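Local structure of nigritoxine (Vibrio nigripulchritudo, 5M41) at residues A[84-89]-A[125-130]; A[102-107]-A[204-209]; A[295-300]-A[339-344]; A[333-338]-A[402-407]; A[643-648]-A[719-724]. The protein acts as a toxin against crustaceans and insects, has a new fold and carries a bound magnesium ion. One frame throughout, in Å; residues are numbered along the deposited sequence.

Overall arrangement
The five contacts fall into three regions of an elongated chain. Interactions 1 and 2 belong to the N-terminal part and touch each other, their centres 10 Å apart: Asn102 ND2 bonds to Ser126 O, and Leu103 N to Asn85 O. The magnesium ion, at a site formed by Val189, Glu192 and Asp195, lies near this pair, about 12 Å from the Thr84 side chain. Interactions 3 and 4 sit close to the middle of the molecule, also 10 Å between centres, on neighbouring strands 340-348 and 328-336 of one antiparallel sheet. Interaction 5 stands apart near the C-terminal end, its centre 34 Å from that of interaction 4 and 85 Å from that of interaction 1.

Interaction 1: residues A[84-89]-A[125-130]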
# COMPACT_ATOMS: atom_id res chain seq x y z
N THR A 84 31.65 25.79 19.31
CA THR A 84 30.77 24.64 19.15
C THR A 84 31.58 23.42 18.67
O THR A 84 32.52 23.57 17.90
CB THR A 84 29.66 25.00 18.16
OG1 THR A 84 29.02 26.20 18.62
CG2 THR A 84 28.65 23.86 18.01
N ASN A 85 31.27 22.23 19.18
CA ASN A 85 31.92 20.98 18.71
C ASN A 85 33.39 20.81 19.10
O ASN A 85 34.07 19.92 18.57
CB ASN A 85 31.81 20.85 17.19
CG ASN A 85 30.35 20.75 16.72
OD1 ASN A 85 29.54 20.02 17.31
ND2 ASN A 85 30.02 21.46 15.64
N MET A 86 33.90 21.69 19.95
CA MET A 86 35.34 21.73 20.23
C MET A 86 35.67 21.72 21.69
O MET A 86 34.92 22.25 22.53
CB MET A 86 35.96 22.98 19.59
CG MET A 86 35.84 23.02 18.07
SD MET A 86 36.39 24.59 17.35
CE MET A 86 38.09 24.59 17.96
N PHE A 87 36.80 21.09 22.00
CA PHE A 87 37.32 21.03 23.36
C PHE A 87 38.80 20.63 23.26
O PHE A 87 39.26 20.28 22.19
CB PHE A 87 36.54 20.02 24.24
CG PHE A 87 36.49 18.61 23.68
CD1 PHE A 87 37.47 17.67 24.02
CD2 PHE A 87 35.47 18.23 22.80
CE1 PHE A 87 37.43 16.37 23.51
CE2 PHE A 87 35.44 16.93 22.29
CZ PHE A 87 36.40 16.00 22.65
N PHE A 88 39.51 20.70 24.38
CA PHE A 88 40.95 20.34 24.44
C PHE A 88 41.20 19.22 25.43
O PHE A 88 40.63 19.21 26.54
CB PHE A 88 41.77 21.55 24.89
CG PHE A 88 43.25 21.47 24.52
CD1 PHE A 88 43.66 21.70 23.21
CD2 PHE A 88 44.20 21.23 25.49
CE1 PHE A 88 45.01 21.65 22.87
CE2 PHE A 88 45.56 21.18 25.16
CZ PHE A 88 45.96 21.41 23.85
N MET A 89 42.07 18.29 25.04
CA MET A 89 42.51 17.23 25.93
C MET A 89 43.99 17.46 26.27
O MET A 89 44.88 17.11 25.49
CB MET A 89 42.31 15.87 25.27
CG MET A 89 40.92 15.70 24.65
SD MET A 89 40.79 14.09 23.89
CE MET A 89 40.77 13.12 25.40
N GLU A 125 37.51 26.43 7.40
CA GLU A 125 36.15 26.85 7.61
C GLU A 125 35.43 25.93 8.61
O GLU A 125 34.56 26.37 9.35
CB GLU A 125 35.43 26.90 6.25
CG GLU A 125 34.01 27.48 6.24
CD GLU A 125 33.89 28.87 6.86
OE1 GLU A 125 34.88 29.62 6.89
OE2 GLU A 125 32.78 29.22 7.33
N SER A 126 35.82 24.65 8.64
CA SER A 126 35.19 23.71 9.56
C SER A 126 35.48 24.05 11.03
O SER A 126 34.80 23.51 11.92
CB SER A 126 35.58 22.27 9.23
OG SER A 126 36.90 21.98 9.66
N PHE A 127 36.48 24.90 11.28
CA PHE A 127 36.76 25.42 12.62
C PHE A 127 36.06 26.76 12.82
O PHE A 127 35.41 27.01 13.84
CB PHE A 127 38.27 25.57 12.85
CG PHE A 127 38.97 24.27 13.12
CD1 PHE A 127 39.19 23.83 14.42
CD2 PHE A 127 39.35 23.43 12.06
CE1 PHE A 127 39.82 22.61 14.66
CE2 PHE A 127 39.97 22.20 12.30
CZ PHE A 127 40.21 21.80 13.60
N ARG A 128 36.14 27.59 11.79
CA ARG A 128 35.59 28.91 11.84
C ARG A 128 34.07 28.90 12.05
O ARG A 128 33.55 29.77 12.74
CB ARG A 128 35.91 29.65 10.56
CG ARG A 128 35.70 31.15 10.68
CD ARG A 128 36.26 31.86 9.46
NE ARG A 128 35.60 33.14 9.30
CZ ARG A 128 34.48 33.32 8.61
NH1 ARG A 128 33.89 32.30 8.00
NH2 ARG A 128 33.95 34.54 8.53
N GLN A 129 33.40 27.92 11.43
CA GLN A 129 31.94 27.70 11.52
C GLN A 129 31.46 27.46 12.94
O GLN A 129 30.29 27.59 13.23
CB GLN A 129 31.57 26.40 10.80
CG GLN A 129 31.11 26.52 9.38
CD GLN A 129 31.02 25.16 8.72
OE1 GLN A 129 31.10 24.09 9.37
NE2 GLN A 129 30.89 25.18 7.41
N ASN A 130 32.37 27.02 13.80
CA ASN A 130 32.02 26.67 15.18
C ASN A 130 31.85 27.88 16.09
O ASN A 130 31.49 27.73 17.28
CB ASN A 130 33.05 25.70 15.75
CG ASN A 130 32.91 24.29 15.19
OD1 ASN A 130 31.81 23.88 14.85
ND2 ASN A 130 34.00 23.54 15.13
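Asn130 does most of the gripping, using both its backbone carbonyl and its side-chain amide. Thr84 N sits 2.8 Å from Asn130 O, its N-H aimed almost straight (170°) at a lone pair in the carbonyl plane. Thr84 OG1 also comes near this oxygen, but it is engaged mainly by His188 and Arg184. The Asn130 amide then works in two directions. OD1 accepts from Asn85 ND2 at 3.1 Å; the two amide planes stand 71° apart, and the donor lies above the carbonyl plane instead of on a lone pair. ND2 of Asn130 gives a weak bond to Met86 SD, 3.4 Å away, and a better one to Asn102 OD1. Met86 bends at its last torsion (chi3 58°), which swings CE to the edge of the Phe127 ring, 3.8 Å from CD1. The sulfur lies 5.3 Å from the Phe127 ring centroid, an oblique Met-aromatic contact.

In the second shell, Asn102 also holds Ser126 O through ND2, while Tyr41 OH and Leu202 O occupy the amide of Asn85. Phe127 rests on Leu100 and Asn102, so helix 125-128 is fixed against the five-stranded antiparallel sheet to which strand 86-90 belongs. With a donor at OD1 and acceptors around ND2, the partners are consistent with the Asn130 amide being modelled the right way round, and its buried polar atoms are paid for within the protein.

Interaction 2: residues A[102-107]-A[204-209]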
# COMPACT_ATOMS: atom_id res chain seq x y z
N ASN A 102 37.79 18.78 17.15
CA ASN A 102 36.69 19.41 16.43
C ASN A 102 35.82 18.28 15.90
O ASN A 102 36.11 17.67 14.86
CB ASN A 102 37.18 20.31 15.27
CG ASN A 102 36.03 21.00 14.52
OD1 ASN A 102 34.83 20.79 14.81
ND2 ASN A 102 36.39 21.82 13.53
N LEU A 103 34.73 18.00 16.60
CA LEU A 103 33.89 16.86 16.23
C LEU A 103 33.24 17.03 14.87
O LEU A 103 32.79 16.04 14.27
CB LEU A 103 32.83 16.59 17.31
CG LEU A 103 33.34 16.29 18.71
CD1 LEU A 103 32.15 16.29 19.66
CD2 LEU A 103 34.08 14.95 18.78
N ASN A 104 33.17 18.27 14.37
CA ASN A 104 32.52 18.53 13.08
C ASN A 104 33.49 18.74 11.91
O ASN A 104 33.08 19.18 10.84
CB ASN A 104 31.57 19.73 13.17
CG ASN A 104 30.49 19.70 12.11
OD1 ASN A 104 29.95 18.64 11.83
ND2 ASN A 104 30.18 20.84 11.50
N SER A 105 34.78 18.45 12.11
CA SER A 105 35.75 18.64 11.02
C SER A 105 35.76 17.42 10.11
O SER A 105 35.92 16.32 10.58
CB SER A 105 37.16 18.85 11.56
OG SER A 105 38.10 18.98 10.50
N PRO A 106 35.60 17.62 8.80
CA PRO A 106 35.69 16.49 7.86
C PRO A 106 37.02 15.72 7.97
O PRO A 106 37.04 14.49 7.97
CB PRO A 106 35.62 17.16 6.49
CG PRO A 106 34.98 18.49 6.73
CD PRO A 106 35.34 18.91 8.12
N ASP A 107 38.12 16.43 8.12
CA ASP A 107 39.42 15.82 7.93
C ASP A 107 40.36 15.97 9.13
O ASP A 107 41.28 15.18 9.29
CB ASP A 107 40.04 16.38 6.65
CG ASP A 107 40.09 17.89 6.64
OD1 ASP A 107 41.19 18.43 6.43
OD2 ASP A 107 39.04 18.55 6.86
N LEU A 204 26.74 18.30 10.55
CA LEU A 204 27.03 17.53 9.32
C LEU A 204 27.95 16.33 9.55
O LEU A 204 27.63 15.19 9.21
CB LEU A 204 27.63 18.46 8.25
CG LEU A 204 28.14 17.82 6.95
CD1 LEU A 204 26.98 17.16 6.21
CD2 LEU A 204 28.87 18.84 6.04
N ASP A 205 29.12 16.59 10.14
CA ASP A 205 30.09 15.52 10.35
C ASP A 205 30.01 14.90 11.75
O ASP A 205 30.54 13.84 11.96
CB ASP A 205 31.50 16.00 10.04
CG ASP A 205 31.82 15.92 8.54
OD1 ASP A 205 32.30 14.86 8.11
OD2 ASP A 205 31.61 16.92 7.81
N VAL A 206 29.35 15.58 12.69
CA VAL A 206 29.14 15.03 14.04
C VAL A 206 28.25 13.79 14.00
O VAL A 206 28.51 12.79 14.67
CB VAL A 206 28.49 16.07 15.01
CG1 VAL A 206 28.21 15.44 16.37
CG2 VAL A 206 29.38 17.30 15.18
N LEU A 207 27.18 13.86 13.21
CA LEU A 207 26.18 12.79 13.19
C LEU A 207 26.74 11.42 12.76
O LEU A 207 26.54 10.44 13.48
CB LEU A 207 24.98 13.20 12.33
CG LEU A 207 24.15 14.33 12.95
CD1 LEU A 207 23.17 14.95 11.93
CD2 LEU A 207 23.43 13.75 14.17
N PRO A 208 27.44 11.35 11.60
CA PRO A 208 28.05 10.07 11.21
C PRO A 208 29.08 9.57 12.22
O PRO A 208 29.21 8.36 12.41
CB PRO A 208 28.77 10.40 9.87
CG PRO A 208 28.82 11.89 9.75
CD PRO A 208 27.65 12.39 10.57
N ARG A 209 29.82 10.47 12.88
CA ARG A 209 30.71 10.02 13.96
C ARG A 209 29.94 9.51 15.14
O ARG A 209 30.35 8.53 15.77
CB ARG A 209 31.68 11.12 14.40
CG ARG A 209 32.60 11.56 13.26
CD ARG A 209 33.75 12.44 13.73
NE ARG A 209 34.72 12.51 12.66
CZ ARG A 209 35.01 13.59 11.97
NH1 ARG A 209 34.43 14.78 12.25
NH2 ARG A 209 35.89 13.49 11.00
O HOH W 1 31.43 19.29 8.56
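Segment 102-107 is the turn that follows strand 98-102 on the way to its antiparallel neighbour 110-113. It is a type I beta turn from Asn102 to Ser105, and an Asx turn overlaps it, Asn102 OD1 accepting from Asn104 N; OD1 also takes Asn130 ND2, and Asn102 ND2 is held by Ser126 O. The first turn of helix 206-215, with the residues just before it, packs onto it.

Charged hydrogen bonds carry one half of the contact. Arg209 runs extended from CG to NE and lays its guanidinium edge along a row of carbonyls. NH1 reaches Leu103 O at 2.9 Å from above that carbonyl's plane. The same NH1 lies 2.7 Å from Ser105 O, and NH2 meets Ser105 O at 2.9 Å, so two nitrogens grip one atom end-on, NH2 nearly along the C=O axis (163°). A weak bond from NH2 to Pro106 O completes the set, so the partial negative charges of three carbonyl oxygens probably help to offset the guanidinium charge.

The other half is an amide-to-backbone link. Asn104 CG is anti to its backbone N (chi1 -157°), which turns OD1 to Asp205 N, 2.8 Å away and in the carbonyl plane; a weak second bond joins OD1 to Val206 N at 3.2 Å. Asn104 ND2 is held by Thr201 O.

The apolar part is looser: Leu103 CB lies 4.1 Å from Val206 CG2, with Tyr41 and Val48 of helix 34-54 also against Leu103. A water lies between the segments, 2.8 Å from Asn104 O and 2.5 Å from Asp205 OD2.

Interaction 3: residues A[295-300]-A[339-344]; sequences MSASGI and GKIVAK
Met295 sets CG anti to its carbonyl carbon (chi1 -61°), runs extended through chi2, and then bends at chi3 (-78°) so that the terminal methyl swings across to the partner strand. CE ends 3.9 Å from Ala343 CB. Ile341 also has CG1 anti to the carbonyl carbon (chi1 -74°); this places CG1 3.8 Å from Ala297 CB, with the extended CD1 alongside the same methyl.

The backbones beneath are antiparallel neighbours in a six-stranded sheet, where strand 293-296 lies along strand 340-348. Met295 and Ile341 form a hydrogen-bonded pair: Met295 N meets Ile341 O at 2.9 Å, approaching nearly along the C=O axis, and Ile341 N returns to Met295 O at 2.9 Å from above the carbonyl plane. Ser296 and Lys340 form the next, non-hydrogen-bonded pair, their side chains diverging. One step beyond, Ala297 N donates to Gly339 O at 2.9 Å, in the carbonyl plane, just where the first strand gives out. An ST turn follows, Ser296 OG accepting from Ser298 N at 3.2 Å.

Met295 and Ile341 project from the same face of the sheet, and helix 386-396 covers Ile341 with Val393 and Ala396; Ala396 touches Ala297 as well. Lys340 lays its aliphatic start against segment 295-300, CB 3.3 Å from Met295 O, while the side chain meets Arg454 of helix 444-457.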
# COMPACT_ATOMS: atom_id res chain seq x y z
N MET A 295 -1.75 0.17 -14.83
CA MET A 295 -0.91 -0.78 -15.55
C MET A 295 -1.34 -2.21 -15.26
O MET A 295 -2.07 -2.46 -14.29
CB MET A 295 0.55 -0.62 -15.12
CG MET A 295 1.15 0.74 -15.41
SD MET A 295 2.71 0.99 -14.55
CE MET A 295 2.20 1.36 -12.88
N SER A 296 -0.87 -3.14 -16.08
CA SER A 296 -1.12 -4.55 -15.86
C SER A 296 -0.06 -5.11 -14.92
O SER A 296 1.11 -4.80 -15.06
CB SER A 296 -1.07 -5.30 -17.19
OG SER A 296 -1.22 -6.70 -16.98
N ALA A 297 -0.48 -5.92 -13.95
CA ALA A 297 0.48 -6.58 -13.06
C ALA A 297 0.80 -8.01 -13.52
O ALA A 297 1.51 -8.73 -12.84
CB ALA A 297 -0.04 -6.57 -11.62
N SER A 298 0.29 -8.40 -14.69
CA SER A 298 0.48 -9.77 -15.19
C SER A 298 1.22 -9.78 -16.51
O SER A 298 1.35 -8.75 -17.16
CB SER A 298 -0.85 -10.48 -15.34
OG SER A 298 -1.51 -10.05 -16.52
N GLY A 299 1.68 -10.96 -16.91
CA GLY A 299 2.50 -11.11 -18.11
C GLY A 299 3.95 -11.04 -17.70
O GLY A 299 4.26 -10.51 -16.63
N ILE A 300 4.84 -11.57 -18.53
CA ILE A 300 6.27 -11.53 -18.22
C ILE A 300 6.75 -10.08 -18.33
O ILE A 300 6.27 -9.32 -19.19
CB ILE A 300 7.13 -12.42 -19.14
CG1 ILE A 300 6.29 -13.52 -19.82
CG2 ILE A 300 8.31 -13.00 -18.35
CD1 ILE A 300 6.93 -14.11 -21.07
N GLY A 339 -6.14 -8.00 -11.66
CA GLY A 339 -4.70 -8.14 -11.87
C GLY A 339 -4.02 -6.89 -12.39
O GLY A 339 -3.02 -6.98 -13.09
N LYS A 340 -4.55 -5.72 -12.03
CA LYS A 340 -3.92 -4.46 -12.39
C LYS A 340 -3.29 -3.79 -11.17
O LYS A 340 -3.53 -4.22 -10.02
CB LYS A 340 -4.93 -3.52 -13.04
CG LYS A 340 -5.37 -3.96 -14.44
CD LYS A 340 -6.62 -3.21 -14.89
CE LYS A 340 -7.15 -3.73 -16.23
NZ LYS A 340 -6.15 -3.56 -17.34
N ILE A 341 -2.46 -2.78 -11.43
CA ILE A 341 -1.86 -1.93 -10.39
C ILE A 341 -1.95 -0.49 -10.85
O ILE A 341 -1.65 -0.19 -12.00
CB ILE A 341 -0.37 -2.26 -10.12
CG1 ILE A 341 -0.25 -3.56 -9.36
CG2 ILE A 341 0.27 -1.18 -9.24
CD1 ILE A 341 1.18 -3.95 -9.04
N VAL A 342 -2.38 0.40 -9.96
CA VAL A 342 -2.34 1.83 -10.26
C VAL A 342 -1.18 2.47 -9.49
O VAL A 342 -0.97 2.18 -8.30
CB VAL A 342 -3.71 2.52 -9.98
CG1 VAL A 342 -4.06 2.51 -8.50
CG2 VAL A 342 -3.74 3.93 -10.55
N ALA A 343 -0.40 3.30 -10.18
CA ALA A 343 0.56 4.18 -9.51
C ALA A 343 -0.08 5.55 -9.42
O ALA A 343 -0.70 6.02 -10.39
CB ALA A 343 1.86 4.27 -10.28
N LYS A 344 0.05 6.17 -8.25
CA LYS A 344 -0.52 7.48 -8.00
C LYS A 344 0.29 8.17 -6.93
O LYS A 344 0.60 7.55 -5.90
CB LYS A 344 -1.97 7.31 -7.53
CG LYS A 344 -2.79 8.60 -7.52
CD LYS A 344 -4.30 8.32 -7.61
CE LYS A 344 -5.10 9.62 -7.79
NZ LYS A 344 -6.37 9.38 -8.57

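Interaction 4: residues A[333-338]-A[402-407]; sequences LAAIPG and GRPGKS
The side chain of Ala335 is a single methyl, so CB is at once its root and its tip, and it points toward segment 402-407. There it meets the carbonyl group of Gly402 first: CB stands 3.4 Å from Gly402 O and 3.7 Å from Gly402 C. A little further along, the same methyl reaches the Pro404 ring, whose CD lies 4.1 Å from Ala335 CB. Ala396 of helix 386-396 also touches it, so the methyl is wedged between the helix and the incoming chain.

Beside the methyl, the two backbones pass very closely. Gly402 CA lies 3.7 Å from Ile336 C and 3.7 Å from Pro337 N, so it rests directly on the peptide bond between these residues, in a backbone bend with positive phi (67°). A side chain on this carbon would run into that peptide, so the close approach depends on the glycine. The segments are joined in polar fashion through one water, which donates to Ala335 O at 2.6 Å and to Gly402 O at 2.8 Å. Gly402 O is therefore brushed by the methyl and still satisfied by the water.

Ser399, outside the segments, binds both: OG accepts from Gly402 N, and its backbone bonds to Gly338. Beyond Pro404 the chain enters helix 406-415, with Gly405 as N-cap and Glu364 OE1 accepting from Lys406 N.

The contact lies at the end of strand 328-336, which runs between strands 340-348 and 366-370; Leu333 and Ala335 pack against helix 386-396, while Ala334 and Ile336 pack against helix 444-457.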
# COMPACT_ATOMS: atom_id res chain seq x y z
N LEU A 333 1.43 2.35 -4.84
CA LEU A 333 1.29 1.31 -5.83
C LEU A 333 0.19 0.42 -5.27
O LEU A 333 0.40 -0.31 -4.29
CB LEU A 333 2.61 0.57 -6.01
CG LEU A 333 3.77 1.46 -6.49
CD1 LEU A 333 5.08 0.74 -6.33
CD2 LEU A 333 3.56 1.88 -7.95
N ALA A 334 -0.98 0.54 -5.88
CA ALA A 334 -2.19 -0.09 -5.36
C ALA A 334 -2.69 -1.10 -6.35
O ALA A 334 -2.90 -0.77 -7.51
CB ALA A 334 -3.26 0.96 -5.10
N ALA A 335 -2.88 -2.33 -5.89
CA ALA A 335 -3.52 -3.34 -6.69
C ALA A 335 -4.95 -2.90 -7.03
O ALA A 335 -5.59 -2.14 -6.28
CB ALA A 335 -3.55 -4.66 -5.96
N ILE A 336 -5.41 -3.37 -8.18
CA ILE A 336 -6.73 -3.03 -8.72
C ILE A 336 -7.39 -4.34 -9.19
O ILE A 336 -6.72 -5.17 -9.80
CB ILE A 336 -6.58 -2.01 -9.90
CG1 ILE A 336 -6.13 -0.61 -9.40
CG2 ILE A 336 -7.85 -1.91 -10.73
CD1 ILE A 336 -7.07 0.07 -8.41
N PRO A 337 -8.69 -4.54 -8.90
CA PRO A 337 -9.35 -5.79 -9.31
C PRO A 337 -9.08 -6.13 -10.78
O PRO A 337 -9.17 -5.26 -11.66
CB PRO A 337 -10.84 -5.49 -9.11
CG PRO A 337 -10.89 -4.40 -8.10
CD PRO A 337 -9.63 -3.60 -8.25
N GLY A 338 -8.70 -7.38 -11.02
CA GLY A 338 -8.45 -7.83 -12.38
C GLY A 338 -6.98 -7.94 -12.69
O GLY A 338 -6.60 -7.96 -13.85
N GLY A 402 -7.97 -7.25 -6.13
CA GLY A 402 -7.01 -6.15 -5.98
C GLY A 402 -6.65 -5.99 -4.50
O GLY A 402 -6.34 -4.90 -4.02
N ARG A 403 -6.72 -7.10 -3.77
CA ARG A 403 -6.57 -7.05 -2.32
C ARG A 403 -5.82 -8.28 -1.83
O ARG A 403 -6.40 -9.17 -1.23
CB ARG A 403 -7.94 -6.95 -1.67
CG ARG A 403 -7.89 -6.65 -0.20
CD ARG A 403 -9.28 -6.35 0.31
NE ARG A 403 -9.17 -5.94 1.69
CZ ARG A 403 -9.24 -4.67 2.10
NH1 ARG A 403 -9.45 -3.70 1.21
NH2 ARG A 403 -9.11 -4.39 3.39
N PRO A 404 -4.53 -8.34 -2.11
CA PRO A 404 -3.79 -9.52 -1.70
C PRO A 404 -3.70 -9.67 -0.18
O PRO A 404 -3.49 -10.78 0.32
CB PRO A 404 -2.39 -9.27 -2.28
CG PRO A 404 -2.58 -8.25 -3.32
CD PRO A 404 -3.68 -7.38 -2.83
N GLY A 405 -3.84 -8.56 0.55
CA GLY A 405 -3.77 -8.60 2.01
C GLY A 405 -2.36 -8.26 2.50
O GLY A 405 -1.38 -8.55 1.81
N LYS A 406 -2.29 -7.70 3.71
CA LYS A 406 -1.03 -7.19 4.30
C LYS A 406 0.04 -8.28 4.47
O LYS A 406 1.20 -8.07 4.16
CB LYS A 406 -1.32 -6.53 5.65
CG LYS A 406 -1.87 -5.12 5.53
CD LYS A 406 -1.95 -4.43 6.89
CE LYS A 406 -2.77 -3.16 6.79
NZ LYS A 406 -2.84 -2.42 8.08
N SER A 407 -0.40 -9.44 4.91
CA SER A 407 0.48 -10.56 5.14
C SER A 407 1.15 -11.08 3.86
O SER A 407 2.37 -11.21 3.81
CB SER A 407 -0.29 -11.66 5.88
OG SER A 407 0.36 -12.90 5.72
O HOH W 2 -7.73 -2.57 -4.88

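Interaction 5: residues A[643-648]-A[719-724]; sequences KDIPDN and TNYMTQ
The start of helix 719-731 lies against the loop that leads into strand 649-652, a strand of the six-stranded antiparallel sheet whose last member, 713-715, precedes this helix. The contact thus joins, at the protein surface, that loop to the helix following the neighbouring strand.

Tyr721 is the centrepiece. Its CG is anti to the carbonyl carbon (chi1 -55°), and the ring reaches out to the loop, where Asp647 N stands over the centre of one face, 4.3 Å above the plane. Asp647 CB touches Tyr721 CE2 at 3.6 Å, and Pro646 CB approaches Tyr721 CE1 obliquely at 3.7 Å. At the base of the side chain, Ile645 CG2 meets Tyr721 CB at 3.7 Å.

Outside the segments, Asp647 OD1 pairs with Lys637 NZ in a salt bridge, while Asn604 ND2 and Ser603 OG of helix 603-614 bind the carbonyls of Ile645 and Asp647. These bonds help to hold the loop against the ring.

One turn on, Gln724 stretches out with CG anti to its backbone N (chi1 -172°) and slides past Ile645, CD1 of Ile645 lying 3.7 Å from Gln724 CD. Gln724 OE1 meets Pro646 tip to tip, 3.4 Å from Pro646 CD. The other branch makes the one direct hydrogen bond of the contact: Gln724 NE2 donates to Asp644 O at 3.0 Å, coming in from well above the carbonyl plane, 69° out of it.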
# COMPACT_ATOMS: atom_id res chain seq x y z
N LYS A 643 -20.61 -30.57 -4.41
CA LYS A 643 -21.79 -31.05 -5.12
C LYS A 643 -22.92 -31.33 -4.14
O LYS A 643 -23.92 -31.95 -4.49
CB LYS A 643 -21.45 -32.32 -5.90
CG LYS A 643 -20.11 -32.26 -6.63
CD LYS A 643 -19.90 -33.48 -7.51
CE LYS A 643 -19.00 -33.19 -8.71
NZ LYS A 643 -17.73 -32.52 -8.35
N ASP A 644 -22.76 -30.84 -2.92
CA ASP A 644 -23.68 -31.20 -1.82
C ASP A 644 -25.14 -30.83 -2.02
O ASP A 644 -26.02 -31.54 -1.52
CB ASP A 644 -23.18 -30.59 -0.51
CG ASP A 644 -21.76 -31.02 -0.19
OD1 ASP A 644 -21.61 -32.15 0.34
OD2 ASP A 644 -20.82 -30.26 -0.51
N ILE A 645 -25.42 -29.70 -2.68
CA ILE A 645 -26.81 -29.30 -2.88
C ILE A 645 -27.36 -30.02 -4.10
O ILE A 645 -26.81 -29.89 -5.21
CB ILE A 645 -27.00 -27.78 -3.04
CG1 ILE A 645 -26.09 -26.97 -2.07
CG2 ILE A 645 -28.47 -27.43 -2.88
CD1 ILE A 645 -26.34 -27.23 -0.58
N PRO A 646 -28.44 -30.80 -3.91
CA PRO A 646 -28.99 -31.64 -4.99
C PRO A 646 -29.52 -30.87 -6.21
O PRO A 646 -29.65 -31.46 -7.28
CB PRO A 646 -30.14 -32.39 -4.30
CG PRO A 646 -29.74 -32.42 -2.84
CD PRO A 646 -29.10 -31.07 -2.61
N ASP A 647 -29.82 -29.58 -6.08
CA ASP A 647 -30.36 -28.81 -7.21
C ASP A 647 -30.17 -27.32 -6.96
O ASP A 647 -29.83 -26.91 -5.85
CB ASP A 647 -31.86 -29.11 -7.41
CG ASP A 647 -32.34 -28.90 -8.86
OD1 ASP A 647 -31.57 -28.39 -9.72
OD2 ASP A 647 -33.50 -29.26 -9.15
N ASN A 648 -30.39 -26.52 -8.00
CA ASN A 648 -30.50 -25.09 -7.88
C ASN A 648 -31.75 -24.72 -7.12
O ASN A 648 -32.66 -25.52 -7.02
CB ASN A 648 -30.53 -24.43 -9.27
CG ASN A 648 -29.17 -24.49 -9.95
OD1 ASN A 648 -28.14 -24.69 -9.29
ND2 ASN A 648 -29.16 -24.33 -11.26
N THR A 719 -37.03 -25.44 -0.27
CA THR A 719 -36.84 -25.31 1.19
C THR A 719 -35.60 -26.02 1.73
O THR A 719 -34.73 -25.39 2.34
CB THR A 719 -38.07 -25.81 1.97
OG1 THR A 719 -39.20 -25.01 1.60
CG2 THR A 719 -37.84 -25.70 3.54
N ASN A 720 -35.55 -27.34 1.52
CA ASN A 720 -34.45 -28.15 2.02
C ASN A 720 -33.10 -27.75 1.43
O ASN A 720 -32.09 -27.75 2.14
CB ASN A 720 -34.73 -29.65 1.81
CG ASN A 720 -35.83 -30.16 2.74
OD1 ASN A 720 -36.30 -29.41 3.61
ND2 ASN A 720 -36.24 -31.43 2.58
N TYR A 721 -33.10 -27.38 0.15
CA TYR A 721 -31.86 -26.98 -0.52
C TYR A 721 -31.32 -25.71 0.12
O TYR A 721 -30.13 -25.64 0.43
CB TYR A 721 -32.06 -26.79 -2.03
CG TYR A 721 -32.65 -27.99 -2.77
CD1 TYR A 721 -32.39 -29.31 -2.35
CD2 TYR A 721 -33.46 -27.80 -3.89
CE1 TYR A 721 -32.94 -30.40 -3.03
CE2 TYR A 721 -34.01 -28.88 -4.58
CZ TYR A 721 -33.75 -30.17 -4.15
OH TYR A 721 -34.31 -31.22 -4.83
N MET A 722 -32.21 -24.75 0.36
CA MET A 722 -31.85 -23.48 1.01
C MET A 722 -31.32 -23.66 2.45
O MET A 722 -30.27 -23.13 2.79
CB MET A 722 -33.02 -22.48 0.97
CG MET A 722 -32.71 -21.14 1.62
SD MET A 722 -31.25 -20.29 0.92
CE MET A 722 -32.04 -19.45 -0.44
N THR A 723 -32.03 -24.44 3.27
CA THR A 723 -31.60 -24.65 4.67
C THR A 723 -30.28 -25.42 4.72
O THR A 723 -29.44 -25.16 5.60
CB THR A 723 -32.65 -25.43 5.51
OG1 THR A 723 -32.92 -26.69 4.89
CG2 THR A 723 -33.97 -24.64 5.65
N GLN A 724 -30.10 -26.37 3.80
CA GLN A 724 -28.83 -27.13 3.72
C GLN A 724 -27.68 -26.18 3.37
O GLN A 724 -26.65 -26.15 4.05
CB GLN A 724 -28.92 -28.27 2.68
CG GLN A 724 -27.70 -29.19 2.70
CD GLN A 724 -27.58 -30.07 1.45
OE1 GLN A 724 -28.47 -30.10 0.59
NE2 GLN A 724 -26.46 -30.79 1.33